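Local structure of Lmo0131 protein (4Q6J) at residues F72-A77 with I90-P95; I124-R129 with V150-D155; N141-K146 with S169-I174. The protein is an EAL-domain TIM-barrel protein of unproven function, possibly a phosphodiesterase acting on a cyclic guanylate messenger such as cyclic di-GMP. All coordinates share one frame; numbering follows the deposited sequence. Where two conformers were deposited one is given.

Interactions 1 and 2 are buried, the first between a helix and the outer face of the barrel sheet, the second within that sheet, whereas interaction 3 lies farther out and is only partly buried. Strands 89-95 and 122-127 are neighbours in one sheet, so interactions 1 and 2 join through backbone hydrogen bonds between Ile-92, Ile-94 and Glu-125. Interaction 2 also meets interaction 3, because Val-152 and Met-154 pair with Asp-173 and Ile-174. The chemistry follows the place: helix against strand in interaction 1 is purely aliphatic; strand beside strand in interaction 2 relies on backbone bonds and an arginine grip on a carbonyl oxygen; interaction 3 combines proline packing with a lysine salt bridge.

Interaction 1: residues F72-A77 with I90-P95; sequences FVAETA and ISINIP
Helix 66-83 lies on the outer side of the EAL barrel, just before strand 89-95 in the chain, and it meets that strand through Val-73, Ala-74 and Ala-77 against Ile-90 and Ile-92. The short helix and strand axes run nearly antiparallel, at 168°, and approach to 8.6 Å. Ile-92 is the hub. Its CG2 methyl fits between Val-73 CG1, 3.6 Å away, and the methyl of Ala-77: the Ile-92 CG2 to Ala-77 CB distance of 3.4 Å is tighter than ordinary van der Waals contact. The other branch of Ile-92 is set by a chi1 of 61°, which places CG1 between the backbone N and the carbonyl carbon; its terminal CD1 comes within 4.0 Å of Ala-74 CB. Toward the start of the strand, Ile-90 CG2 touches Ala-77 CB at 4.2 Å. Alanine suits two of the helix positions because its short side chain lets the branched isoleucines come close to the helix backbone. On the flank, Thr-76 OG1 donates to Phe-72 O (2.7 Å), which also accepts a bond from Thr-76 N, and the same hydroxyl oxygen stands over the centre of the Phe-72 ring. Thr-76 thus satisfies its polar group within its own helix, and the contact with the strand depends wholly on the shape fit of buried aliphatic groups.

Interaction 2: residues I124-R129 with V150-D155; sequences IEIIER and VKVSMD. With EDO (1,2-ethanediol), chain Q.
The flat guanidinium of Arg-129 carries the terminal methyl of selenomethionine Met-154 on one face, with CE 3.4 Å above its centre, while Asp-155 O lies at its edge. That oxygen is gripped side-on by Arg-129 NE at 3.0 Å and Arg-129 NH1 at 3.2 Å. The arginine bends at chi3 (-70°), and its NE also makes a weak salt-bridging bond to Asp-155 OD1 (3.3 Å), the carboxylate plane standing 88° from the guanidinium. NH2 bonds to Tyr-161 O and NH1 also to Ser-163 OG, while Tyr-166 makes a cation-pi contact. A 1,2-ethanediol, probably from the crystallisation liquor, bonds weakly to Asp-155 OD2. Ahead of Arg-129 in the chain the strands pair in parallel: Ile-124 N bonds to Lys-151 O, Ser-153 N to Ile-124 O, Ile-126 N to Ser-153 O and Asp-155 N to Ile-126 O. Beta-branched Ile-124, Ile-126 and Val-152 fill the helix-facing side; Ile-126 CD1 meets Val-152 CG1 at 3.8 Å. On the other side, Ser-153 OG bonds to Glu-123. Asp-155 and Asp-156 match the aspartate pair that binds metal in active EAL phosphodiesterases. Two N-H donors on one carbonyl, plus the weak OD1 bond, restrain Asp-155 just after the strand.

Interaction 3: residues N141-K146 with S169-I174; sequences NLRKIK and SLPIDI
Pro-171 packs its ring against Leu-142 on one helix turn and Lys-146 on the next. Its CG lies 3.6 Å from Leu-142 CB, and Pro-171 CD is 3.7 Å from Leu-142 CD1; that same leucine methyl also meets Leu-170 CD2. On the Lys-146 side, the methylene CD packs 3.7 Å from Pro-171 CG. A lysine suits this margin because its long aliphatic part can run over the proline while its ammonium group reaches polar partners beyond. The chain of Lys-146 bends at chi3, 75°, which places CE, and from there NZ comes 2.6 Å from Pro-171 O, a short hydrogen bond approaching from above the carbonyl plane. The ammonium group also meets the carboxylate of Asp-173 tip to tip, at 3.0 Å from Lys-146 NZ to Asp-173 OD1, as a salt bridge; OD1 is approached from above the carboxylate plane, about 40° out of it. A weaker bond goes from NZ to OD2, whose stronger partner is Val-152 N. Asp-173 therefore links the lysine to the backbone of a strand, and the positive charge would be expected to favour the ionised form of the carboxylate. Pro-171 is the centre of an inverse gamma turn, closed by a weak bond from Ile-172 N to Leu-170 O, consistent with its carbonyl being presented to Lys-146. Farther out, Arg-143 comes near the proline, though its own salt bridge is to Asp-139. The contact thus fastens the end of helix 136-146 to the connection between helix 163-169 and strand 174-177. Leu-142 also touches Ile-126 of strand 122-127 and Met-105 of helix 102-115, while Asp-173 and Ile-174 pair with strand 151-154.

Interaction 1: residues F72-A77 with I90-P95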
loop_
_atom_site.group_PDB
_atom_site.type_symbol
_atom_site.label_atom_id
_atom_site.label_comp_id
_atom_site.label_asym_id
_atom_site.label_seq_id
_atom_site.Cartn_x
_atom_site.Cartn_y
_atom_site.Cartn_z
ATOM N N PHE B 72 -11.927 -20.437 14.910
ATOM C CA PHE B 72 -12.526 -21.556 14.190
ATOM C C PHE B 72 -11.444 -22.363 13.466
ATOM O O PHE B 72 -11.334 -23.577 13.634
ATOM C CB PHE B 72 -13.582 -21.075 13.166
ATOM C CG PHE B 72 -14.049 -22.178 12.223
ATOM C CD1 PHE B 72 -15.131 -22.979 12.540
ATOM C CD2 PHE B 72 -13.369 -22.450 11.047
ATOM C CE1 PHE B 72 -15.520 -24.003 11.681
ATOM C CE2 PHE B 72 -13.748 -23.464 10.216
ATOM C CZ PHE B 72 -14.806 -24.238 10.523
ATOM N N VAL B 73 -10.660 -21.666 12.644
ATOM C CA VAL B 73 -9.595 -22.276 11.856
ATOM C C VAL B 73 -8.632 -23.056 12.759
ATOM O O VAL B 73 -8.329 -24.194 12.483
ATOM C CB VAL B 73 -8.870 -21.193 11.017
ATOM C CG1 VAL B 73 -7.596 -21.692 10.418
ATOM C CG2 VAL B 73 -9.816 -20.691 9.943
ATOM N N ALA B 74 -8.190 -22.463 13.856
ATOM C CA ALA B 74 -7.240 -23.151 14.702
ATOM C C ALA B 74 -7.842 -24.351 15.423
ATOM O O ALA B 74 -7.229 -25.417 15.499
ATOM C CB ALA B 74 -6.635 -22.208 15.672
ATOM N N GLU B 75 -9.036 -24.189 15.963
ATOM C CA GLU B 75 -9.640 -25.291 16.690
ATOM C C GLU B 75 -10.027 -26.476 15.811
ATOM O O GLU B 75 -9.810 -27.627 16.176
ATOM C CB GLU B 75 -10.821 -24.780 17.492
ATOM C CG GLU B 75 -10.352 -23.664 18.354
ATOM C CD GLU B 75 -11.406 -23.096 19.269
ATOM O OE1 GLU B 75 -12.491 -23.716 19.411
ATOM O OE2 GLU B 75 -11.132 -22.018 19.855
ATOM N N THR B 76 -10.607 -26.177 14.660
ATOM C CA THR B 76 -10.945 -27.189 13.685
ATOM C C THR B 76 -9.689 -27.927 13.228
ATOM O O THR B 76 -9.691 -29.149 13.129
ATOM C CB THR B 76 -11.606 -26.555 12.472
ATOM O OG1 THR B 76 -12.718 -25.818 12.924
ATOM C CG2 THR B 76 -12.066 -27.595 11.492
ATOM N N ALA B 77 -8.616 -27.186 12.971
ATOM C CA ALA B 77 -7.369 -27.802 12.513
ATOM C C ALA B 77 -6.774 -28.703 13.593
ATOM O O ALA B 77 -6.323 -29.806 13.315
ATOM C CB ALA B 77 -6.354 -26.760 12.091
ATOM N N ILE B 90 -1.093 -30.287 9.199
ATOM C CA ILE B 90 -2.115 -29.379 8.690
ATOM C C ILE B 90 -1.702 -27.950 9.005
ATOM O O ILE B 90 -1.354 -27.645 10.138
ATOM C CB ILE B 90 -3.513 -29.674 9.281
ATOM C CG1 ILE B 90 -3.956 -31.096 8.903
ATOM C CG2 ILE B 90 -4.529 -28.625 8.802
ATOM C CD1 ILE B 90 -5.350 -31.458 9.330
ATOM N N SER B 91 -1.723 -27.083 7.997
ATOM C CA SER B 91 -1.412 -25.659 8.213
ATOM C C SER B 91 -2.660 -24.806 8.424
ATOM O O SER B 91 -3.733 -25.147 7.926
ATOM C CB SER B 91 -0.590 -25.077 7.062
ATOM O OG SER B 91 -1.336 -25.088 5.882
ATOM N N ILE B 92 -2.500 -23.704 9.165
ATOM C CA ILE B 92 -3.520 -22.666 9.272
ATOM C C ILE B 92 -2.932 -21.319 8.885
ATOM O O ILE B 92 -1.785 -21.015 9.203
ATOM C CB ILE B 92 -4.131 -22.542 10.692
ATOM C CG1 ILE B 92 -3.067 -22.174 11.715
ATOM C CG2 ILE B 92 -4.835 -23.826 11.101
ATOM C CD1 ILE B 92 -3.580 -22.242 13.128
ATOM N N ASN B 93 -3.737 -20.525 8.196
ATOM C CA ASN B 93 -3.323 -19.215 7.760
ATOM C C ASN B 93 -3.547 -18.229 8.866
ATOM O O ASN B 93 -4.672 -18.066 9.339
ATOM C CB ASN B 93 -4.127 -18.806 6.531
ATOM C CG ASN B 93 -3.793 -19.645 5.338
ATOM O OD1 ASN B 93 -2.722 -20.244 5.271
ATOM N ND2 ASN B 93 -4.699 -19.715 4.399
ATOM N N ILE B 94 -2.481 -17.578 9.297
ATOM C CA ILE B 94 -2.613 -16.531 10.284
ATOM C C ILE B 94 -1.981 -15.277 9.719
ATOM O O ILE B 94 -0.812 -15.268 9.364
ATOM C CB ILE B 94 -1.922 -16.891 11.585
ATOM C CG1 ILE B 94 -2.543 -18.163 12.157
ATOM C CG2 ILE B 94 -2.065 -15.759 12.588
ATOM C CD1 ILE B 94 -1.869 -18.652 13.369
ATOM N N PRO B 95 -2.773 -14.219 9.590
ATOM C CA PRO B 95 -2.314 -12.915 9.111
ATOM C C PRO B 95 -1.143 -12.387 9.922
ATOM O O PRO B 95 -1.087 -12.590 11.133
ATOM C CB PRO B 95 -3.532 -12.022 9.344
ATOM C CG PRO B 95 -4.685 -12.934 9.347
ATOM C CD PRO B 95 -4.197 -14.208 9.950
#

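Interaction 2: residues I124-R129 with V150-D155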
loop_
_atom_site.group_PDB
_atom_site.type_symbol
_atom_site.label_atom_id
_atom_site.label_comp_id
_atom_site.label_asym_id
_atom_site.label_seq_id
_atom_site.Cartn_x
_atom_site.Cartn_y
_atom_site.Cartn_z
ATOM N N ILE B 124 1.973 -23.041 11.191
ATOM C CA ILE B 124 1.439 -21.691 11.078
ATOM C C ILE B 124 1.964 -21.110 9.791
ATOM O O ILE B 124 3.164 -20.981 9.620
ATOM C CB ILE B 124 1.892 -20.792 12.234
ATOM C CG1 ILE B 124 1.229 -21.223 13.546
ATOM C CG2 ILE B 124 1.600 -19.325 11.936
ATOM C CD1 ILE B 124 1.708 -20.448 14.758
ATOM N N GLU B 125 1.046 -20.792 8.882
ATOM C CA GLU B 125 1.384 -20.191 7.606
ATOM C C GLU B 125 1.074 -18.698 7.650
ATOM O O GLU B 125 -0.075 -18.289 7.780
ATOM C CB GLU B 125 0.629 -20.859 6.464
ATOM C CG GLU B 125 0.768 -20.063 5.196
ATOM C CD GLU B 125 0.130 -20.710 3.997
ATOM O OE1 GLU B 125 -0.209 -21.893 4.045
ATOM O OE2 GLU B 125 -0.029 -20.025 2.971
ATOM N N ILE B 126 2.110 -17.882 7.571
ATOM C CA ILE B 126 1.981 -16.444 7.731
ATOM C C ILE B 126 1.468 -15.854 6.423
ATOM O O ILE B 126 2.063 -16.075 5.362
ATOM C CB ILE B 126 3.337 -15.781 8.143
ATOM C CG1 ILE B 126 3.920 -16.468 9.379
ATOM C CG2 ILE B 126 3.177 -14.268 8.348
ATOM C CD1 ILE B 126 5.339 -16.118 9.631
ATOM N N ILE B 127 0.352 -15.139 6.499
ATOM C CA ILE B 127 -0.262 -14.533 5.330
ATOM C C ILE B 127 -0.369 -13.002 5.493
ATOM O O ILE B 127 0.110 -12.453 6.491
ATOM C CB ILE B 127 -1.641 -15.187 4.971
ATOM C CG1 ILE B 127 -2.707 -14.912 6.034
ATOM C CG2 ILE B 127 -1.478 -16.644 4.720
ATOM C CD1 ILE B 127 -4.092 -15.068 5.507
ATOM N N GLU B 128 -0.954 -12.317 4.507
ATOM C CA GLU B 128 -1.190 -10.875 4.587
ATOM C C GLU B 128 0.034 -10.104 5.067
ATOM O O GLU B 128 -0.050 -9.251 5.938
ATOM C CB GLU B 128 -2.437 -10.593 5.437
ATOM C CG GLU B 128 -3.653 -11.216 4.776
ATOM C CD GLU B 128 -4.954 -11.115 5.568
ATOM O OE1 GLU B 128 -4.996 -10.397 6.569
ATOM O OE2 GLU B 128 -5.954 -11.760 5.181
ATOM N N ARG B 129 1.181 -10.415 4.489
ATOM C CA ARG B 129 2.405 -9.877 4.997
ATOM C C ARG B 129 2.595 -8.450 4.490
ATOM O O ARG B 129 2.277 -8.175 3.349
ATOM C CB ARG B 129 3.541 -10.790 4.556
ATOM C CG ARG B 129 3.292 -12.263 4.876
ATOM C CD ARG B 129 4.499 -13.173 4.525
ATOM N NE ARG B 129 4.694 -13.314 3.087
ATOM C CZ ARG B 129 5.458 -12.505 2.357
ATOM N NH1 ARG B 129 5.579 -12.680 1.051
ATOM N NH2 ARG B 129 6.106 -11.524 2.944
ATOM N N VAL B 150 5.761 -26.883 16.861
ATOM C CA VAL B 150 5.039 -26.291 15.729
ATOM C C VAL B 150 5.970 -25.728 14.652
ATOM O O VAL B 150 7.001 -25.101 14.957
ATOM C CB VAL B 150 4.104 -25.172 16.263
ATOM C CG1 VAL B 150 3.357 -24.427 15.142
ATOM C CG2 VAL B 150 3.120 -25.762 17.231
ATOM N N LYS B 151 5.596 -25.952 13.397
ATOM C CA LYS B 151 6.333 -25.387 12.256
ATOM C C LYS B 151 5.758 -24.039 11.778
ATOM O O LYS B 151 4.606 -23.699 12.074
ATOM C CB LYS B 151 6.374 -26.391 11.114
ATOM C CG LYS B 151 6.941 -27.686 11.525
ATOM C CD LYS B 151 8.439 -27.607 11.570
ATOM C CE LYS B 151 9.067 -28.967 11.903
ATOM N NZ LYS B 151 10.576 -28.939 11.843
ATOM N N VAL B 152 6.580 -23.286 11.056
ATOM C CA VAL B 152 6.220 -21.953 10.570
ATOM C C VAL B 152 6.555 -21.778 9.081
ATOM O O VAL B 152 7.682 -22.003 8.653
ATOM C CB VAL B 152 6.952 -20.861 11.376
ATOM C CG1 VAL B 152 6.731 -19.480 10.746
ATOM C CG2 VAL B 152 6.480 -20.876 12.820
ATOM N N SER B 153 5.557 -21.419 8.286
ATOM C CA SER B 153 5.797 -21.146 6.884
ATOM C C SER B 153 5.357 -19.735 6.539
ATOM O O SER B 153 4.765 -19.060 7.348
ATOM C CB SER B 153 5.062 -22.151 6.004
ATOM O OG SER B 153 3.689 -22.073 6.215
HETATM N N MSE B 154 5.645 -19.292 5.320
HETATM C CA MSE B 154 5.205 -17.973 4.865
HETATM C C MSE B 154 4.715 -18.121 3.445
HETATM O O MSE B 154 5.297 -18.850 2.650
HETATM C CB MSE B 154 6.345 -16.938 4.960
HETATM C CG MSE B 154 7.533 -17.239 4.092
HETATM SE SE MSE B 154 9.019 -15.949 4.193
HETATM C CE MSE B 154 8.103 -14.440 3.273
ATOM N N ASP B 155 3.636 -17.428 3.126
ATOM C CA ASP B 155 3.045 -17.534 1.791
ATOM C C ASP B 155 3.634 -16.516 0.810
ATOM O O ASP B 155 4.430 -15.661 1.202
ATOM C CB ASP B 155 1.534 -17.352 1.878
ATOM C CG ASP B 155 1.130 -15.902 1.920
ATOM O OD1 ASP B 155 1.972 -15.063 2.318
ATOM O OD2 ASP B 155 -0.034 -15.593 1.556
HETATM C C1 EDO Q . -4.198 -13.758 1.434
HETATM O O1 EDO Q . -3.746 -15.116 1.536
HETATM C C2 EDO Q . -3.260 -12.950 0.550
HETATM O O2 EDO Q . -2.001 -12.818 1.201
#

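Interaction 3: residues N141-K146 with S169-I174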
loop_
_atom_site.group_PDB
_atom_site.type_symbol
_atom_site.label_atom_id
_atom_site.label_comp_id
_atom_site.label_asym_id
_atom_site.label_seq_id
_atom_site.Cartn_x
_atom_site.Cartn_y
_atom_site.Cartn_z
ATOM N N ASN B 141 6.971 -14.150 19.308
ATOM C CA ASN B 141 5.690 -14.850 19.274
ATOM C C ASN B 141 5.810 -16.235 18.647
ATOM O O ASN B 141 5.354 -17.220 19.211
ATOM C CB ASN B 141 4.645 -14.015 18.517
ATOM C CG ASN B 141 4.129 -12.881 19.336
ATOM O OD1 ASN B 141 4.332 -12.860 20.529
ATOM N ND2 ASN B 141 3.461 -11.936 18.715
ATOM N N LEU B 142 6.451 -16.271 17.483
ATOM C CA LEU B 142 6.688 -17.491 16.750
ATOM C C LEU B 142 7.592 -18.406 17.541
ATOM O O LEU B 142 7.283 -19.575 17.699
ATOM C CB LEU B 142 7.293 -17.173 15.390
ATOM C CG LEU B 142 6.289 -16.460 14.492
ATOM C CD1 LEU B 142 6.950 -15.888 13.279
ATOM C CD2 LEU B 142 5.195 -17.422 14.114
ATOM N N ARG B 143 8.701 -17.885 18.035
ATOM C CA ARG B 143 9.682 -18.718 18.727
ATOM C C ARG B 143 9.042 -19.477 19.879
ATOM O O ARG B 143 9.398 -20.627 20.117
ATOM C CB ARG B 143 10.890 -17.914 19.240
ATOM C CG ARG B 143 11.832 -17.288 18.179
ATOM C CD ARG B 143 13.203 -16.943 18.811
ATOM N NE ARG B 143 13.939 -15.815 18.218
ATOM C CZ ARG B 143 14.766 -15.890 17.172
ATOM N NH1 ARG B 143 15.393 -14.803 16.746
ATOM N NH2 ARG B 143 14.956 -17.040 16.537
ATOM N N LYS B 144 8.076 -18.858 20.559
ATOM C CA LYS B 144 7.390 -19.498 21.685
ATOM C C LYS B 144 6.514 -20.634 21.260
ATOM O O LYS B 144 6.384 -21.629 21.973
ATOM C CB LYS B 144 6.518 -18.519 22.434
ATOM C CG LYS B 144 7.305 -17.618 23.322
ATOM C CD LYS B 144 6.456 -16.477 23.814
ATOM C CE LYS B 144 7.328 -15.435 24.491
ATOM N NZ LYS B 144 6.515 -14.436 25.195
ATOM N N ILE B 145 5.876 -20.492 20.111
ATOM C CA ILE B 145 5.045 -21.574 19.628
ATOM C C ILE B 145 5.947 -22.657 19.025
ATOM O O ILE B 145 5.682 -23.845 19.169
ATOM C CB ILE B 145 3.958 -21.090 18.651
ATOM C CG1 ILE B 145 2.979 -20.170 19.382
ATOM C CG2 ILE B 145 3.173 -22.252 18.094
ATOM C CD1 ILE B 145 1.736 -19.879 18.617
ATOM N N LYS B 146 7.040 -22.242 18.390
ATOM C CA LYS B 146 8.020 -23.197 17.876
ATOM C C LYS B 146 8.614 -24.042 19.012
ATOM O O LYS B 146 8.990 -25.182 18.799
ATOM C CB LYS B 146 9.132 -22.494 17.103
ATOM C CG LYS B 146 8.656 -21.890 15.778
ATOM C CD LYS B 146 9.789 -21.504 14.857
ATOM C CE LYS B 146 10.398 -22.752 14.226
ATOM N NZ LYS B 146 11.318 -22.434 13.109
ATOM N N SER B 169 14.426 -12.314 9.240
ATOM C CA SER B 169 14.184 -11.999 10.636
ATOM C C SER B 169 13.057 -12.759 11.361
ATOM O O SER B 169 12.760 -12.462 12.522
ATOM C CB SER B 169 14.012 -10.495 10.787
ATOM O OG SER B 169 15.068 -9.820 10.128
ATOM N N LEU B 170 12.441 -13.730 10.694
ATOM C CA LEU B 170 11.488 -14.621 11.353
ATOM C C LEU B 170 12.011 -16.065 11.333
ATOM O O LEU B 170 12.883 -16.391 10.528
ATOM C CB LEU B 170 10.122 -14.520 10.677
ATOM C CG LEU B 170 9.453 -13.162 10.838
ATOM C CD1 LEU B 170 8.132 -13.217 10.151
ATOM C CD2 LEU B 170 9.300 -12.871 12.296
ATOM N N PRO B 171 11.502 -16.930 12.224
ATOM C CA PRO B 171 12.048 -18.290 12.290
ATOM C C PRO B 171 11.325 -19.271 11.339
ATOM O O PRO B 171 10.736 -20.252 11.732
ATOM C CB PRO B 171 11.856 -18.655 13.760
ATOM C CG PRO B 171 10.601 -18.015 14.100
ATOM C CD PRO B 171 10.588 -16.673 13.347
ATOM N N ILE B 172 11.431 -18.980 10.051
ATOM C CA ILE B 172 10.715 -19.691 9.008
ATOM C C ILE B 172 11.291 -21.091 8.731
ATOM O O ILE B 172 12.502 -21.260 8.609
ATOM C CB ILE B 172 10.728 -18.858 7.700
ATOM C CG1 ILE B 172 10.272 -17.421 7.950
ATOM C CG2 ILE B 172 9.871 -19.500 6.659
ATOM C CD1 ILE B 172 8.964 -17.340 8.637
ATOM N N ASP B 173 10.404 -22.090 8.653
ATOM C CA ASP B 173 10.750 -23.469 8.287
ATOM C C ASP B 173 10.443 -23.764 6.809
ATOM O O ASP B 173 11.160 -24.509 6.155
ATOM C CB ASP B 173 9.947 -24.485 9.113
ATOM C CG ASP B 173 10.212 -24.394 10.596
ATOM O OD1 ASP B 173 11.375 -24.582 11.000
ATOM O OD2 ASP B 173 9.260 -24.158 11.354
ATOM N N ILE B 174 9.349 -23.215 6.300
ATOM C CA ILE B 174 8.888 -23.542 4.954
ATOM C C ILE B 174 8.538 -22.269 4.177
ATOM O O ILE B 174 7.822 -21.393 4.659
ATOM C CB ILE B 174 7.657 -24.487 4.990
ATOM C CG1 ILE B 174 8.028 -25.858 5.555
ATOM C CG2 ILE B 174 7.026 -24.629 3.622
ATOM C CD1 ILE B 174 7.124 -26.267 6.674
#